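Local coordinates for protein multicopper oxidase (Arthrobacter sp. FB24, PDB 3GDC) that probably acts as a laccase-type oxidase, coupling oxidation of phenolic substrates to reduction of dioxygen to water at copper centres in a homotrimeric assembly, at residues A[201-207]-A[255-261]; A[217-223]-A[244-250]; A[262-268]-A[280-286]. Residue numbers count along the deposited sequence, not the author numbering.

Interaction 1. Residues A[201-207]-A[255-261]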
loop_
_atom_site.group_PDB
_atom_site.type_symbol
_atom_site.label_atom_id
_atom_site.label_comp_id
_atom_site.label_asym_id
_atom_site.label_seq_id
_atom_site.Cartn_x
_atom_site.Cartn_y
_atom_site.Cartn_z
ATOM N N GLN A 201 25.537 -12.360 -13.558
ATOM C CA GLN A 201 24.475 -12.850 -14.440
ATOM C C GLN A 201 24.030 -14.257 -14.034
ATOM O O GLN A 201 24.870 -15.131 -13.764
ATOM C CB GLN A 201 24.973 -12.847 -15.895
ATOM C CG GLN A 201 23.914 -13.071 -16.954
ATOM C CD GLN A 201 24.506 -13.139 -18.360
ATOM O OE1 GLN A 201 25.732 -13.122 -18.538
ATOM N NE2 GLN A 201 23.639 -13.230 -19.362
ATOM N N HIS A 202 22.712 -14.445 -13.959
ATOM C CA HIS A 202 22.060 -15.745 -13.700
ATOM C C HIS A 202 22.064 -16.200 -12.235
ATOM O O HIS A 202 21.332 -17.127 -11.880
ATOM C CB HIS A 202 22.612 -16.872 -14.607
ATOM C CG HIS A 202 22.519 -16.577 -16.075
ATOM N ND1 HIS A 202 21.327 -16.291 -16.706
ATOM C CD2 HIS A 202 23.473 -16.535 -17.037
ATOM C CE1 HIS A 202 21.551 -16.073 -17.990
ATOM N NE2 HIS A 202 22.846 -16.214 -18.217
ATOM N N GLU A 203 22.889 -15.572 -11.397
ATOM C CA GLU A 203 23.014 -15.970 -9.990
ATOM C C GLU A 203 21.781 -15.585 -9.177
ATOM O O GLU A 203 21.134 -14.579 -9.454
ATOM C CB GLU A 203 24.242 -15.327 -9.349
ATOM C CG GLU A 203 25.559 -16.023 -9.653
ATOM C CD GLU A 203 26.618 -15.747 -8.590
ATOM O OE1 GLU A 203 26.527 -14.697 -7.906
ATOM O OE2 GLU A 203 27.541 -16.585 -8.439
ATOM N N LEU A 204 21.460 -16.381 -8.164
ATOM C CA LEU A 204 20.328 -16.053 -7.300
ATOM C C LEU A 204 20.674 -14.956 -6.292
ATOM O O LEU A 204 21.468 -15.169 -5.367
ATOM C CB LEU A 204 19.816 -17.291 -6.569
ATOM C CG LEU A 204 18.548 -17.078 -5.738
ATOM C CD1 LEU A 204 17.381 -16.609 -6.597
ATOM C CD2 LEU A 204 18.192 -18.380 -5.024
ATOM N N VAL A 205 20.068 -13.786 -6.482
ATOM C CA VAL A 205 20.273 -12.638 -5.602
ATOM C C VAL A 205 19.077 -12.548 -4.648
ATOM O O VAL A 205 17.936 -12.604 -5.092
ATOM C CB VAL A 205 20.426 -11.332 -6.422
ATOM C CG1 VAL A 205 20.489 -10.101 -5.494
ATOM C CG2 VAL A 205 21.659 -11.408 -7.331
ATOM N N ARG A 206 19.345 -12.439 -3.342
ATOM C CA ARG A 206 18.302 -12.359 -2.331
ATOM C C ARG A 206 18.505 -11.067 -1.535
ATOM O O ARG A 206 19.548 -10.863 -0.908
ATOM C CB ARG A 206 18.338 -13.588 -1.392
ATOM C CG ARG A 206 17.350 -13.551 -0.235
ATOM C CD ARG A 206 17.296 -14.885 0.545
ATOM N NE ARG A 206 16.825 -15.976 -0.310
ATOM C CZ ARG A 206 17.313 -17.219 -0.302
ATOM N NH1 ARG A 206 18.287 -17.551 0.530
ATOM N NH2 ARG A 206 16.820 -18.129 -1.140
ATOM N N ILE A 207 17.504 -10.201 -1.572
ATOM C CA ILE A 207 17.595 -8.906 -0.915
ATOM C C ILE A 207 16.589 -8.833 0.230
ATOM O O ILE A 207 15.401 -9.079 0.038
ATOM C CB ILE A 207 17.298 -7.748 -1.914
ATOM C CG1 ILE A 207 18.209 -7.833 -3.144
ATOM C CG2 ILE A 207 17.429 -6.379 -1.208
ATOM C CD1 ILE A 207 17.761 -6.914 -4.309
ATOM N N ILE A 255 11.494 -10.022 1.536
ATOM C CA ILE A 255 12.599 -10.550 0.764
ATOM C C ILE A 255 12.266 -10.476 -0.718
ATOM O O ILE A 255 11.153 -10.836 -1.119
ATOM C CB ILE A 255 12.919 -12.014 1.146
ATOM C CG1 ILE A 255 13.284 -12.086 2.633
ATOM C CG2 ILE A 255 14.033 -12.563 0.258
ATOM C CD1 ILE A 255 13.462 -13.515 3.178
ATOM N N LEU A 256 13.224 -9.993 -1.511
ATOM C CA LEU A 256 13.127 -10.064 -2.966
ATOM C C LEU A 256 14.134 -11.085 -3.465
ATOM O O LEU A 256 15.278 -11.108 -2.998
ATOM C CB LEU A 256 13.424 -8.722 -3.647
ATOM C CG LEU A 256 13.320 -7.317 -3.051
ATOM C CD1 LEU A 256 13.007 -6.324 -4.161
ATOM C CD2 LEU A 256 12.352 -7.146 -1.892
ATOM N N GLU A 257 13.720 -11.913 -4.416
ATOM C CA GLU A 257 14.618 -12.886 -5.033
ATOM C C GLU A 257 14.595 -12.744 -6.542
ATOM O O GLU A 257 13.516 -12.709 -7.151
ATOM C CB GLU A 257 14.234 -14.317 -4.648
ATOM C CG GLU A 257 14.358 -14.615 -3.159
ATOM C CD GLU A 257 14.302 -16.107 -2.849
ATOM O OE1 GLU A 257 14.113 -16.906 -3.790
ATOM O OE2 GLU A 257 14.455 -16.472 -1.659
ATOM N N LEU A 258 15.774 -12.639 -7.140
ATOM C CA LEU A 258 15.859 -12.629 -8.594
ATOM C C LEU A 258 17.174 -13.158 -9.156
ATOM O O LEU A 258 18.157 -13.302 -8.441
ATOM C CB LEU A 258 15.570 -11.225 -9.135
ATOM C CG LEU A 258 16.591 -10.107 -8.937
ATOM C CD1 LEU A 258 16.177 -8.961 -9.847
ATOM C CD2 LEU A 258 16.637 -9.634 -7.498
ATOM N N ARG A 259 17.164 -13.452 -10.458
ATOM C CA ARG A 259 18.373 -13.757 -11.217
ATOM C C ARG A 259 18.390 -12.792 -12.400
ATOM O O ARG A 259 17.415 -12.729 -13.149
ATOM C CB ARG A 259 18.350 -15.200 -11.733
ATOM C CG ARG A 259 18.150 -16.247 -10.662
ATOM C CD ARG A 259 18.013 -17.642 -11.270
ATOM N NE ARG A 259 17.904 -18.679 -10.236
ATOM C CZ ARG A 259 18.938 -19.334 -9.706
ATOM N NH1 ARG A 259 20.182 -19.079 -10.103
ATOM N NH2 ARG A 259 18.725 -20.259 -8.773
ATOM N N PHE A 260 19.479 -12.044 -12.559
ATOM C CA PHE A 260 19.599 -11.073 -13.653
ATOM C C PHE A 260 19.998 -11.802 -14.940
ATOM O O PHE A 260 21.087 -12.371 -15.003
ATOM C CB PHE A 260 20.653 -10.026 -13.322
ATOM C CG PHE A 260 20.255 -9.068 -12.233
ATOM C CD1 PHE A 260 19.736 -7.814 -12.552
ATOM C CD2 PHE A 260 20.433 -9.399 -10.889
ATOM C CE1 PHE A 260 19.378 -6.908 -11.549
ATOM C CE2 PHE A 260 20.081 -8.493 -9.879
ATOM C CZ PHE A 260 19.556 -7.253 -10.207
ATOM N N PRO A 261 19.110 -11.803 -15.955
ATOM C CA PRO A 261 19.376 -12.586 -17.172
ATOM C C PRO A 261 20.411 -11.969 -18.116
ATOM O O PRO A 261 20.965 -12.693 -18.948
ATOM C CB PRO A 261 18.006 -12.637 -17.858
ATOM C CG PRO A 261 17.337 -11.378 -17.429
ATOM C CD PRO A 261 17.802 -11.127 -16.015
HETATM O O HOH W 1 21.729 -12.566 -10.957
#
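Segments 201-207 and 255-261 run antiparallel, with the short strand axes 4.7 Å apart at 166°. Two hydrogen-bonded pairs satisfy the backbone in the regular part: Val-205 N gives to Leu-258 O (2.8 Å) and Leu-258 N to Val-205 O (3.0 Å), while Ile-207 N to Leu-256 O and Leu-256 N to Ile-207 O are both 2.8 Å. Between them lies the non-hydrogen-bonded pair Arg-206/Glu-257, whose side chains form a salt bridge: Glu-257 OE2 accepts from Arg-206 NE (2.8 Å) and Arg-206 NH2 (2.9 Å). The same NH2 also gives to Pro-159 O. Before Val-205 the register slips, since Arg-259 faces His-202 and not Leu-204, and the regular backbone pairing is interrupted. Glu-203 O and Phe-260 N, 4.3 Å apart, are joined by water 1, which donates to Glu-203 O (2.6 Å) and accepts from Phe-260 N (2.8 Å). Direct bonding resumes with His-202 N to Phe-260 O (2.8 Å). Side chains complete the loop end: Arg-259 NH1 reaches His-202 O (2.9 Å), its guanidinium face lying on Leu-204 CB, and Gln-201 NE2 binds Pro-261 O (2.8 Å). Leu-204 N turns instead to Asp-162. Val-205, Ile-207, Leu-256 and Leu-258 share the apolar face, with Ile-207 touching Phe-284 of the other sheet of the sandwich. One face thus packs into the apolar interior and the other carries the ion pair, while water and side-chain donors take over where the strand ladder stops, so this irregular end stays tied together without regular backbone pairing.

Interaction 2. Residues A[217-223]-A[244-250]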
loop_
_atom_site.group_PDB
_atom_site.type_symbol
_atom_site.label_atom_id
_atom_site.label_comp_id
_atom_site.label_asym_id
_atom_site.label_seq_id
_atom_site.Cartn_x
_atom_site.Cartn_y
_atom_site.Cartn_z
ATOM N N PRO A 217 4.220 8.558 4.113
ATOM C CA PRO A 217 3.481 7.347 4.498
ATOM C C PRO A 217 3.877 6.051 3.776
ATOM O O PRO A 217 3.628 4.967 4.302
ATOM C CB PRO A 217 2.022 7.708 4.184
ATOM C CG PRO A 217 2.111 8.745 3.105
ATOM C CD PRO A 217 3.382 9.508 3.349
ATOM N N ILE A 218 4.471 6.145 2.586
ATOM C CA ILE A 218 4.794 4.930 1.836
ATOM C C ILE A 218 6.074 5.082 1.021
ATOM O O ILE A 218 6.400 6.173 0.533
ATOM C CB ILE A 218 3.590 4.444 0.961
ATOM C CG1 ILE A 218 3.789 2.998 0.474
ATOM C CG2 ILE A 218 3.331 5.398 -0.211
ATOM C CD1 ILE A 218 2.492 2.225 0.231
ATOM N N ASN A 219 6.806 3.980 0.913
ATOM C CA ASN A 219 8.005 3.935 0.090
ATOM C C ASN A 219 7.798 2.862 -0.964
ATOM O O ASN A 219 6.882 2.047 -0.852
ATOM C CB ASN A 219 9.250 3.654 0.943
ATOM C CG ASN A 219 10.515 4.289 0.373
ATOM O OD1 ASN A 219 10.613 4.556 -0.837
ATOM N ND2 ASN A 219 11.492 4.540 1.249
ATOM N N SER A 220 8.609 2.878 -2.018
ATOM C CA SER A 220 8.540 1.817 -3.007
ATOM C C SER A 220 9.924 1.459 -3.528
ATOM O O SER A 220 10.927 2.093 -3.166
ATOM C CB SER A 220 7.576 2.175 -4.148
ATOM O OG SER A 220 8.038 3.294 -4.878
ATOM N N PHE A 221 9.962 0.422 -4.355
ATOM C CA PHE A 221 11.199 -0.156 -4.874
ATOM C C PHE A 221 10.919 -0.692 -6.254
ATOM O O PHE A 221 10.018 -1.518 -6.426
ATOM C CB PHE A 221 11.664 -1.313 -3.971
ATOM C CG PHE A 221 12.913 -2.010 -4.446
ATOM C CD1 PHE A 221 14.144 -1.744 -3.850
ATOM C CD2 PHE A 221 12.854 -2.962 -5.468
ATOM C CE1 PHE A 221 15.309 -2.401 -4.282
ATOM C CE2 PHE A 221 14.015 -3.610 -5.912
ATOM C CZ PHE A 221 15.236 -3.332 -5.316
ATOM N N HIS A 222 11.711 -0.259 -7.231
ATOM C CA HIS A 222 11.572 -0.748 -8.599
ATOM C C HIS A 222 12.941 -1.041 -9.175
ATOM O O HIS A 222 13.871 -0.281 -8.947
ATOM C CB HIS A 222 10.859 0.298 -9.477
ATOM C CG HIS A 222 10.871 -0.035 -10.940
ATOM N ND1 HIS A 222 10.304 -1.185 -11.446
ATOM C CD2 HIS A 222 11.388 0.626 -12.002
ATOM C CE1 HIS A 222 10.471 -1.221 -12.756
ATOM N NE2 HIS A 222 11.123 -0.132 -13.119
ATOM N N ILE A 223 13.053 -2.137 -9.923
ATOM C CA ILE A 223 14.286 -2.486 -10.623
ATOM C C ILE A 223 14.042 -2.501 -12.144
ATOM O O ILE A 223 13.097 -3.133 -12.618
ATOM C CB ILE A 223 14.847 -3.852 -10.136
ATOM C CG1 ILE A 223 16.059 -4.284 -10.952
ATOM C CG2 ILE A 223 13.765 -4.945 -10.173
ATOM C CD1 ILE A 223 17.290 -3.536 -10.634
ATOM N N ASP A 244 8.021 -6.171 -10.648
ATOM C CA ASP A 244 9.205 -5.313 -10.712
ATOM C C ASP A 244 9.121 -4.092 -9.801
ATOM O O ASP A 244 10.074 -3.332 -9.717
ATOM C CB ASP A 244 9.501 -4.882 -12.155
ATOM C CG ASP A 244 8.322 -4.149 -12.808
ATOM O OD1 ASP A 244 7.479 -3.597 -12.078
ATOM O OD2 ASP A 244 8.251 -4.133 -14.047
ATOM N N THR A 245 7.975 -3.912 -9.143
ATOM C CA THR A 245 7.731 -2.766 -8.268
ATOM C C THR A 245 6.955 -3.226 -7.034
ATOM O O THR A 245 5.942 -3.905 -7.165
ATOM C CB THR A 245 6.897 -1.673 -8.983
ATOM O OG1 THR A 245 7.560 -1.271 -10.185
ATOM C CG2 THR A 245 6.710 -0.448 -8.091
ATOM N N ILE A 246 7.437 -2.861 -5.847
ATOM C CA ILE A 246 6.694 -3.150 -4.620
ATOM C C ILE A 246 6.646 -1.949 -3.697
ATOM O O ILE A 246 7.521 -1.079 -3.758
ATOM C CB ILE A 246 7.251 -4.391 -3.848
ATOM C CG1 ILE A 246 8.745 -4.262 -3.551
ATOM C CG2 ILE A 246 6.933 -5.671 -4.566
ATOM C CD1 ILE A 246 9.001 -3.875 -2.118
ATOM N N SER A 247 5.642 -1.913 -2.826
ATOM C CA SER A 247 5.500 -0.808 -1.877
ATOM C C SER A 247 5.550 -1.305 -0.432
ATOM O O SER A 247 5.199 -2.466 -0.150
ATOM C CB SER A 247 4.193 -0.051 -2.128
ATOM O OG SER A 247 3.073 -0.885 -1.867
ATOM N N GLN A 248 5.992 -0.422 0.458
ATOM C CA GLN A 248 6.080 -0.700 1.889
ATOM C C GLN A 248 5.783 0.568 2.672
ATOM O O GLN A 248 6.372 1.610 2.405
ATOM C CB GLN A 248 7.499 -1.168 2.234
ATOM C CG GLN A 248 7.927 -2.488 1.579
ATOM C CD GLN A 248 9.363 -2.871 1.930
ATOM O OE1 GLN A 248 10.133 -2.040 2.402
ATOM N NE2 GLN A 248 9.721 -4.133 1.701
ATOM N N VAL A 249 4.895 0.495 3.659
ATOM C CA VAL A 249 4.777 1.592 4.613
ATOM C C VAL A 249 5.889 1.404 5.649
ATOM O O VAL A 249 6.588 0.389 5.632
ATOM C CB VAL A 249 3.400 1.608 5.312
ATOM C CG1 VAL A 249 2.273 1.717 4.277
ATOM C CG2 VAL A 249 3.221 0.347 6.223
ATOM N N GLN A 250 6.054 2.361 6.552
ATOM C CA GLN A 250 7.096 2.233 7.573
ATOM C C GLN A 250 6.806 1.015 8.450
ATOM O O GLN A 250 5.665 0.815 8.881
ATOM C CB GLN A 250 7.171 3.490 8.434
ATOM C CG GLN A 250 8.407 3.513 9.318
ATOM C CD GLN A 250 8.344 4.566 10.398
ATOM O OE1 GLN A 250 7.400 4.610 11.193
ATOM N NE2 GLN A 250 9.362 5.416 10.449
HETATM O O HOH W 2 4.258 4.664 7.120
#
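His-222 binds a copper ion through NE2 and gives its ND1 proton to Asp-244 O (2.8 Å), so that the two ring nitrogens have different partners, the metal and the backbone. Asp-244 O also accepts a longer bond from Ile-223 N (3.2 Å), and the Asp-244 carboxylate forms a salt bridge with Arg-253 of a second subunit. Onward, the antiparallel ladder has two hydrogen-bonded pairs: Phe-221 N to Ile-246 O (2.9 Å) with Ile-246 N to Phe-221 O (3.0 Å), and Asn-219 N to Gln-248 O (2.8 Å) with Gln-248 N to Asn-219 O (2.9 Å). At the far end water 2 links Pro-217 O (2.9 Å) to Gln-250 N (3.0 Å). Phe-221 CB packs on Ile-246 CD1 (4.1 Å), on the face turned to strand 205-211. On the other face Ile-218 CD1 meets Val-249 CG1 (4.1 Å). At the His-222 end, His-91 of the second subunit binds the same copper, an intersubunit site consistent with the trinuclear cluster that trimeric two-domain laccases build between subunits.

Interaction 3. Residues A[262-268]-A[280-286]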
loop_
_atom_site.group_PDB
_atom_site.type_symbol
_atom_site.label_atom_id
_atom_site.label_comp_id
_atom_site.label_asym_id
_atom_site.label_seq_id
_atom_site.Cartn_x
_atom_site.Cartn_y
_atom_site.Cartn_z
ATOM N N TYR A 262 20.675 -10.668 -17.985
ATOM C CA TYR A 262 21.538 -9.947 -18.927
ATOM C C TYR A 262 22.588 -9.087 -18.225
ATOM O O TYR A 262 22.295 -8.475 -17.204
ATOM C CB TYR A 262 20.690 -9.069 -19.869
ATOM C CG TYR A 262 19.751 -9.853 -20.751
ATOM C CD1 TYR A 262 20.250 -10.734 -21.714
ATOM C CD2 TYR A 262 18.362 -9.723 -20.629
ATOM C CE1 TYR A 262 19.407 -11.467 -22.526
ATOM C CE2 TYR A 262 17.497 -10.456 -21.451
ATOM C CZ TYR A 262 18.036 -11.334 -22.396
ATOM O OH TYR A 262 17.221 -12.081 -23.224
ATOM N N PRO A 263 23.821 -9.033 -18.774
ATOM C CA PRO A 263 24.857 -8.195 -18.172
ATOM C C PRO A 263 24.574 -6.720 -18.423
ATOM O O PRO A 263 23.762 -6.397 -19.295
ATOM C CB PRO A 263 26.128 -8.633 -18.907
ATOM C CG PRO A 263 25.638 -9.101 -20.237
ATOM C CD PRO A 263 24.308 -9.733 -19.979
ATOM N N GLY A 264 25.222 -5.841 -17.661
ATOM C CA GLY A 264 25.074 -4.396 -17.842
ATOM C C GLY A 264 24.545 -3.661 -16.623
ATOM O O GLY A 264 24.432 -4.246 -15.540
ATOM N N LYS A 265 24.229 -2.379 -16.809
ATOM C CA LYS A 265 23.734 -1.511 -15.741
ATOM C C LYS A 265 22.213 -1.438 -15.726
ATOM O O LYS A 265 21.587 -1.114 -16.744
ATOM C CB LYS A 265 24.273 -0.092 -15.917
ATOM C CG LYS A 265 25.580 0.207 -15.232
ATOM C CD LYS A 265 25.799 1.709 -15.247
ATOM C CE LYS A 265 27.080 2.109 -14.549
ATOM N NZ LYS A 265 27.101 3.589 -14.340
ATOM N N PHE A 266 21.624 -1.724 -14.564
ATOM C CA PHE A 266 20.177 -1.676 -14.384
ATOM C C PHE A 266 19.824 -0.809 -13.188
ATOM O O PHE A 266 20.207 -1.112 -12.054
ATOM C CB PHE A 266 19.621 -3.093 -14.237
ATOM C CG PHE A 266 19.827 -3.934 -15.462
ATOM C CD1 PHE A 266 18.892 -3.912 -16.491
ATOM C CD2 PHE A 266 20.978 -4.706 -15.611
ATOM C CE1 PHE A 266 19.073 -4.675 -17.643
ATOM C CE2 PHE A 266 21.185 -5.475 -16.772
ATOM C CZ PHE A 266 20.225 -5.463 -17.787
ATOM N N MET A 267 19.125 0.290 -13.452
ATOM C CA MET A 267 18.745 1.222 -12.391
ATOM C C MET A 267 17.772 0.574 -11.394
ATOM O O MET A 267 16.957 -0.278 -11.756
ATOM C CB MET A 267 18.128 2.485 -12.988
ATOM C CG MET A 267 18.006 3.647 -12.018
ATOM S SD MET A 267 17.366 5.110 -12.856
ATOM C CE MET A 267 18.865 5.735 -13.592
ATOM N N PHE A 268 17.902 0.954 -10.129
ATOM C CA PHE A 268 16.884 0.630 -9.133
ATOM C C PHE A 268 16.626 1.872 -8.295
ATOM O O PHE A 268 17.554 2.647 -8.009
ATOM C CB PHE A 268 17.237 -0.614 -8.299
ATOM C CG PHE A 268 18.350 -0.413 -7.309
ATOM C CD1 PHE A 268 18.073 -0.314 -5.940
ATOM C CD2 PHE A 268 19.673 -0.360 -7.733
ATOM C CE1 PHE A 268 19.115 -0.121 -5.014
ATOM C CE2 PHE A 268 20.708 -0.180 -6.826
ATOM C CZ PHE A 268 20.428 -0.063 -5.457
ATOM N N TRP A 280 17.247 8.348 -3.411
ATOM C CA TRP A 280 16.881 6.931 -3.423
ATOM C C TRP A 280 16.891 6.413 -4.876
ATOM O O TRP A 280 15.862 6.116 -5.480
ATOM C CB TRP A 280 15.574 6.720 -2.622
ATOM C CG TRP A 280 14.938 5.328 -2.554
ATOM C CD1 TRP A 280 13.717 5.045 -1.990
ATOM C CD2 TRP A 280 15.432 4.078 -3.071
ATOM N NE1 TRP A 280 13.424 3.717 -2.126
ATOM C CE2 TRP A 280 14.453 3.094 -2.785
ATOM C CE3 TRP A 280 16.602 3.688 -3.747
ATOM C CZ2 TRP A 280 14.603 1.755 -3.148
ATOM C CZ3 TRP A 280 16.751 2.354 -4.110
ATOM C CH2 TRP A 280 15.752 1.402 -3.813
ATOM N N MET A 281 18.102 6.344 -5.432
ATOM C CA MET A 281 18.343 5.732 -6.735
ATOM C C MET A 281 19.770 5.193 -6.824
ATOM O O MET A 281 20.689 5.738 -6.219
ATOM C CB MET A 281 18.043 6.713 -7.887
ATOM C CG MET A 281 18.924 7.930 -7.961
ATOM S SD MET A 281 18.599 8.990 -9.417
ATOM C CE MET A 281 18.426 7.802 -10.708
ATOM N N GLY A 282 19.928 4.106 -7.566
ATOM C CA GLY A 282 21.237 3.513 -7.813
ATOM C C GLY A 282 21.200 2.599 -9.025
ATOM O O GLY A 282 20.213 2.577 -9.767
ATOM N N PHE A 283 22.289 1.858 -9.223
ATOM C CA PHE A 283 22.379 0.856 -10.277
ATOM C C PHE A 283 22.826 -0.481 -9.719
ATOM O O PHE A 283 23.629 -0.527 -8.776
ATOM C CB PHE A 283 23.440 1.243 -11.308
ATOM C CG PHE A 283 23.105 2.458 -12.106
ATOM C CD1 PHE A 283 22.170 2.392 -13.137
ATOM C CD2 PHE A 283 23.751 3.663 -11.850
ATOM C CE1 PHE A 283 21.866 3.529 -13.897
ATOM C CE2 PHE A 283 23.459 4.798 -12.604
ATOM C CZ PHE A 283 22.513 4.730 -13.622
ATOM N N PHE A 284 22.330 -1.550 -10.335
ATOM C CA PHE A 284 23.014 -2.847 -10.309
ATOM C C PHE A 284 23.949 -2.900 -11.507
ATOM O O PHE A 284 23.594 -2.451 -12.603
ATOM C CB PHE A 284 22.033 -4.007 -10.417
ATOM C CG PHE A 284 21.287 -4.287 -9.153
ATOM C CD1 PHE A 284 21.767 -5.218 -8.236
ATOM C CD2 PHE A 284 20.095 -3.617 -8.878
ATOM C CE1 PHE A 284 21.060 -5.466 -7.057
ATOM C CE2 PHE A 284 19.384 -3.870 -7.701
ATOM C CZ PHE A 284 19.871 -4.799 -6.798
ATOM N N GLU A 285 25.146 -3.426 -11.286
ATOM C CA GLU A 285 26.086 -3.710 -12.370
ATOM C C GLU A 285 26.223 -5.227 -12.485
ATOM O O GLU A 285 26.782 -5.881 -11.600
ATOM C CB GLU A 285 27.436 -3.048 -12.092
ATOM C CG GLU A 285 28.481 -3.281 -13.194
ATOM C CD GLU A 285 28.181 -2.500 -14.454
ATOM O OE1 GLU A 285 28.320 -1.256 -14.429
ATOM O OE2 GLU A 285 27.814 -3.129 -15.478
ATOM N N VAL A 286 25.679 -5.783 -13.563
ATOM C CA VAL A 286 25.607 -7.228 -13.745
ATOM C C VAL A 286 26.763 -7.659 -14.639
ATOM O O VAL A 286 26.867 -7.212 -15.782
ATOM C CB VAL A 286 24.267 -7.671 -14.383
ATOM C CG1 VAL A 286 24.158 -9.201 -14.431
ATOM C CG2 VAL A 286 23.076 -7.078 -13.635
#
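Tyr-262 and Pro-263 lead in as loop: Tyr-262 O lies 3.4 Å from Val-286 CG1, and Pro-263 CA lies 3.3 Å from Val-286 O. Gly-264 starts the strand at a positive phi that calls for glycine, with Gly-264 N to Val-286 O and Val-286 N to Gly-264 O both 2.8 Å. Lys-265 lays CD over the face of the Phe-283 ring and adds an off-centre cation-pi contact, NZ 4.5 Å from the ring centroid. Phe-266 pairs with Phe-284 (Phe-266 N to Phe-284 O 2.9 Å, Phe-284 N to Phe-266 O 2.8 Å), and its CD2 packs on Val-286 CG2 (3.7 Å). Met-267 CE meets Met-281 CE (3.6 Å) and Phe-283 CE1 (3.7 Å). Phe-268 exchanges two 2.8 Å bonds with Gly-282, Phe-268 N to Gly-282 O and Gly-282 N to Phe-268 O. A CB on Gly-282 would crowd the Phe-268 ring, which clusters with Trp-280 and Phe-284. In this sheet strand 264-269 lies between strands 281-287 and 218-223, and strand 197-200 flanks 281-287; Phe-268 and Phe-284 meet Met-167 of the facing sheet, while Met-267 and Phe-283 pack against a second subunit.

Interactions 2 and 3 belong to one sheet, where strands 218-223 and 264-269 are neighbours; the strands of interaction 1 lie in the facing sheet of this cupredoxin-like sandwich. Its interior joins all three: Phe-260 CZ is 3.6 Å from Phe-284 CG, Ile-223 CD1 is 3.3 Å from Phe-284 CD2, and Leu-256 CD1 is 3.4 Å from Phe-221 CE2. Centres of interactions 1 and 3 are about 12 Å apart, those of 1 and 2 about 18 Å, and those of 2 and 3 about 17 Å. Nearness to copper differs: the His-222 side chain is about 2 Å from a copper ion, that of Met-267 about 4 Å, and that of Phe-260 about 11 Å.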